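Local coordinates for mannan endo-1,6-alpha-mannosidase (Chaetomium thermophilum, PDB 6RY0), which probably cleaves or transfers alpha-1,6-mannosidic linkages, as a family 76 glycosidase linked to the transfer of GPI-anchored glycoproteins into the fungal cell wall, at residues A[73-78]-A[122-127]. Numbering follows the deposited sequence.
Sequences DYYWWE and TASLGN. With CA (calcium ion), chain C.
Ser124 and Trp76 meet where, in this (alpha/alpha)6 barrel of glycosyl hydrolase family 76, the start of helix 76-93 faces the turn that leads into helix 127-142: 73-78 runs into the first helix, and 122-127 holds the end of a 3-10 segment (122-124) and the short turn that follows, with Gly126 as N-cap of helix 127-142. No direct hydrogen bond joins the segments; two waters do the work. The hydroxyl of Ser124 reaches toward the start of helix 76-93, where water 1 lies 3.1 Å from Ser124 OG and accepts from the backbone N of Trp76, while water 2 lies 2.8 Å from Ser124 OG and accepts from the N of Trp77. One side-chain oxygen thus serves two amides at the first turn of the helix through separate waters. Ser124 OG itself stays 4.0 Å from Trp76 CB, at van der Waals range.

Beside this polar patch, the benzo part of the Trp76 indole meets Leu125, whose CD2 comes obliquely to within 4.0 Å of Trp76 CZ3. The indole is swung over to the loop because its CG lies anti to the backbone N (chi1 178°). On Leu125, centre of an inverse gamma turn, chi2 of -174° extends CD1 and turns CD2 to the ring. The indole is held from elsewhere too: NE1 hydrogen-bonds to Gln109 OE1, His121 stacks on the ring, and the side chain of Asp129, a residue of the second calcium site, which has no ion bound here, touches it.

At the N-terminal end of the same segment, Asp73 fixes the loop ahead of the helix to a calcium ion, which His385 O and four waters also bind. Asp73 OD2 accepts from the backbone N of Ser387, while OD1 binds the calcium at 2.3 Å.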
ATOM      1  N   ASP A  73      10.980 -11.970  10.475  1.00  9.94           N
ATOM      2  CA  ASP A  73      11.291 -10.538  10.454  1.00  9.65           C
ATOM      3  C   ASP A  73      10.093  -9.624  10.275  1.00  9.30           C
ATOM      4  O   ASP A  73      10.235  -8.409  10.422  1.00 11.04           O
ATOM      5  CB  ASP A  73      12.206 -10.265   9.273  1.00  9.57           C
ATOM      6  CG  ASP A  73      13.526 -11.010   9.352  1.00 10.91           C
ATOM      7  OD1 ASP A  73      14.193 -10.836  10.372  1.00 13.54           O
ATOM      8  OD2 ASP A  73      13.882 -11.730   8.401  1.00 11.67           O
ATOM      9  N   TYR A  74       8.929 -10.161   9.920  1.00  8.95           N
ATOM     10  CA  TYR A  74       7.870  -9.358   9.309  1.00  8.52           C
ATOM     11  C   TYR A  74       6.620  -9.311  10.115  1.00  8.23           C
ATOM     12  O   TYR A  74       6.227 -10.298  10.746  1.00  9.43           O
ATOM     13  CB  TYR A  74       7.577  -9.926   7.894  1.00  8.33           C
ATOM     14  CG  TYR A  74       8.836 -10.097   7.085  1.00  8.47           C
ATOM     15  CD1 TYR A  74       9.556  -9.010   6.612  1.00  8.22           C
ATOM     16  CD2 TYR A  74       9.360 -11.364   6.845  1.00  8.53           C
ATOM     17  CE1 TYR A  74      10.762  -9.187   5.939  1.00  8.34           C
ATOM     18  CE2 TYR A  74      10.552 -11.556   6.184  1.00  8.47           C
ATOM     19  CZ  TYR A  74      11.264 -10.456   5.745  1.00  8.34           C
ATOM     20  OH  TYR A  74      12.464 -10.566   5.076  1.00  8.94           O
ATOM     21  N   TYR A  75       5.962  -8.167  10.091  1.00  8.60           N
ATOM     22  CA  TYR A  75       4.683  -7.968  10.769  1.00  9.30           C
ATOM     23  C   TYR A  75       3.494  -8.297   9.858  1.00  8.39           C
ATOM     24  O   TYR A  75       3.624  -8.300   8.623  1.00  8.01           O
ATOM     25  CB  TYR A  75       4.607  -6.528  11.298  1.00 11.12           C
ATOM     26  CG  TYR A  75       5.546  -6.286  12.440  1.00 14.38           C
ATOM     27  CD1 TYR A  75       5.185  -6.618  13.733  1.00 16.34           C
ATOM     28  CD2 TYR A  75       6.812  -5.748  12.235  1.00 16.18           C
ATOM     29  CE1 TYR A  75       6.059  -6.383  14.805  1.00 17.91           C
ATOM     30  CE2 TYR A  75       7.667  -5.511  13.298  1.00 18.26           C
ATOM     31  CZ  TYR A  75       7.276  -5.823  14.569  1.00 18.40           C
ATOM     32  OH  TYR A  75       8.130  -5.599  15.637  1.00 21.17           O
ATOM     33  N   TRP A  76       2.346  -8.522  10.476  1.00  8.78           N
ATOM     34  CA  TRP A  76       1.099  -8.916   9.811  1.00  8.48           C
ATOM     35  C   TRP A  76       0.749  -8.051   8.616  1.00  7.60           C
ATOM     36  O   TRP A  76       0.358  -8.573   7.561  1.00  8.69           O
ATOM     37  CB  TRP A  76      -0.001  -8.836  10.870  1.00  9.26           C
ATOM     38  CG  TRP A  76      -1.396  -9.136  10.439  1.00  8.93           C
ATOM     39  CD1 TRP A  76      -1.935 -10.367  10.148  1.00  9.90           C
ATOM     40  CD2 TRP A  76      -2.471  -8.202  10.334  1.00  8.62           C
ATOM     41  NE1 TRP A  76      -3.273 -10.240   9.842  1.00  9.72           N
ATOM     42  CE2 TRP A  76      -3.626  -8.926   9.985  1.00  9.28           C
ATOM     43  CE3 TRP A  76      -2.586  -6.833  10.553  1.00  9.52           C
ATOM     44  CZ2 TRP A  76      -4.848  -8.329   9.818  1.00  9.60           C
ATOM     45  CZ3 TRP A  76      -3.822  -6.233  10.364  1.00 10.51           C
ATOM     46  CH2 TRP A  76      -4.943  -6.997  10.023  1.00 10.62           C
ATOM     47  N   TRP A  77       0.860  -6.730   8.732  1.00  7.58           N
ATOM     48  CA  TRP A  77       0.436  -5.886   7.630  1.00  7.63           C
ATOM     49  C   TRP A  77       1.245  -6.150   6.378  1.00  7.70           C
ATOM     50  O   TRP A  77       0.735  -5.929   5.269  1.00  8.21           O
ATOM     51  CB  TRP A  77       0.567  -4.400   8.020  1.00  8.37           C
ATOM     52  CG  TRP A  77       1.934  -3.898   7.933  1.00  8.87           C
ATOM     53  CD1 TRP A  77       2.955  -4.055   8.831  1.00 10.70           C
ATOM     54  CD2 TRP A  77       2.496  -3.235   6.787  1.00 10.53           C
ATOM     55  NE1 TRP A  77       4.117  -3.526   8.308  1.00 12.45           N
ATOM     56  CE2 TRP A  77       3.856  -2.990   7.068  1.00 12.23           C
ATOM     57  CE3 TRP A  77       1.972  -2.812   5.556  1.00 11.80           C
ATOM     58  CZ2 TRP A  77       4.690  -2.311   6.175  1.00 13.97           C
ATOM     59  CZ3 TRP A  77       2.798  -2.129   4.691  1.00 14.08           C
ATOM     60  CH2 TRP A  77       4.130  -1.892   5.007  1.00 14.98           C
ATOM     61  N   GLU A  78       2.498  -6.596   6.517  1.00  7.21           N
ATOM     62  CA  GLU A  78       3.337  -6.827   5.338  1.00  7.16           C
ATOM     63  C   GLU A  78       2.853  -8.045   4.556  1.00  6.78           C
ATOM     64  O   GLU A  78       3.063  -8.133   3.357  1.00  7.50           O
ATOM     65  CB  GLU A  78       4.802  -6.906   5.764  1.00  7.81           C
ATOM     66  CG  GLU A  78       5.749  -6.914   4.576  1.00  7.68           C
ATOM     67  CD  GLU A  78       7.202  -6.713   4.949  1.00  7.51           C
ATOM     68  OE1 GLU A  78       7.540  -6.275   6.042  1.00  8.81           O
ATOM     69  OE2 GLU A  78       8.044  -6.991   4.010  1.00  7.66           O
ATOM     70  N   THR A 122      -4.415  -8.080  17.754  0.62 11.91           N
ATOM     71  CA  THR A 122      -4.683  -6.769  18.352  0.62 12.45           C
ATOM     72  C   THR A 122      -3.453  -5.858  18.447  0.62 11.86           C
ATOM     73  O   THR A 122      -3.579  -4.668  18.162  0.62 12.64           O
ATOM     74  CB  THR A 122      -5.344  -6.959  19.722  0.62 13.00           C
ATOM     75  OG1 THR A 122      -6.612  -7.614  19.503  0.62 14.30           O
ATOM     76  CG2 THR A 122      -5.580  -5.630  20.405  0.62 14.15           C
ATOM     77  N   ALA A 123      -2.290  -6.397  18.806  0.61 11.63           N
ATOM     78  CA  ALA A 123      -1.085  -5.581  18.951  0.61 12.83           C
ATOM     79  C   ALA A 123      -0.621  -4.956  17.642  0.61 13.42           C
ATOM     80  O   ALA A 123       0.117  -3.974  17.666  0.61 15.21           O
ATOM     81  CB  ALA A 123       0.021  -6.408  19.558  0.61 13.28           C
ATOM     82  N   SER A 124      -1.085  -5.513  16.517  0.58 12.98           N
ATOM     83  CA  SER A 124      -0.789  -5.037  15.153  0.58 13.51           C
ATOM     84  C   SER A 124      -1.953  -4.258  14.538  0.58 12.91           C
ATOM     85  O   SER A 124      -1.918  -3.947  13.365  0.58 13.94           O
ATOM     86  CB  SER A 124      -0.458  -6.227  14.208  0.58 14.83           C
ATOM     87  OG  SER A 124       0.922  -6.339  13.907  0.58 17.04           O
ATOM     88  N   LEU A 125      -2.972  -3.933  15.316  0.72 14.03           N
ATOM     89  CA  LEU A 125      -4.133  -3.270  14.797  0.72 14.70           C
ATOM     90  C   LEU A 125      -3.952  -1.749  14.928  0.72 12.65           C
ATOM     91  O   LEU A 125      -4.615  -1.014  15.701  0.72 13.56           O
ATOM     92  CB  LEU A 125      -5.404  -3.781  15.465  0.72 15.17           C
ATOM     93  CG  LEU A 125      -5.871  -5.228  15.171  0.72 16.54           C
ATOM     94  CD1 LEU A 125      -7.233  -5.504  15.808  0.72 17.25           C
ATOM     95  CD2 LEU A 125      -5.932  -5.562  13.691  0.72 18.07           C
ATOM     96  N   GLY A 126      -3.081  -1.274  14.054  1.00 11.07           N
ATOM     97  CA  GLY A 126      -3.169   0.104  13.659  1.00 10.33           C
ATOM     98  C   GLY A 126      -4.201   0.285  12.562  1.00  8.48           C
ATOM     99  O   GLY A 126      -4.530  -0.645  11.809  1.00  8.90           O
ATOM    100  N   ASN A 127      -4.639   1.533  12.411  1.00  8.38           N
ATOM    101  CA  ASN A 127      -5.479   1.875  11.276  1.00  8.54           C
ATOM    102  C   ASN A 127      -4.743   1.673   9.955  1.00  9.01           C
ATOM    103  O   ASN A 127      -5.348   1.320   8.934  1.00 10.73           O
ATOM    104  CB  ASN A 127      -5.984   3.306  11.394  1.00  8.54           C
ATOM    105  CG  ASN A 127      -7.151   3.405  12.333  1.00  8.47           C
ATOM    106  OD1 ASN A 127      -8.206   2.844  12.058  1.00  9.46           O
ATOM    107  ND2 ASN A 127      -6.978   4.141  13.429  1.00  9.07           N
TER
HETATM  108 CA    CA C 502      15.619  -9.919  11.859  0.54 10.70          CA
HETATM  109  O   HOH W   1       2.399  -9.054  13.442  1.00 16.12           O
HETATM  110  O   HOH W   2       1.095  -5.410  11.295  1.00 10.60           O
HETATM  111  O   HOH W   3      13.698  -9.736  13.252  1.00 27.42           O
HETATM  112  O   HOH W   4      15.025 -12.218  12.562  1.00 34.48           O
HETATM  113  O   HOH W   5      17.064 -11.405  10.964  1.00 23.49           O
HETATM  114  O   HOH W   6      14.745  -8.065  12.203  1.00 28.21           O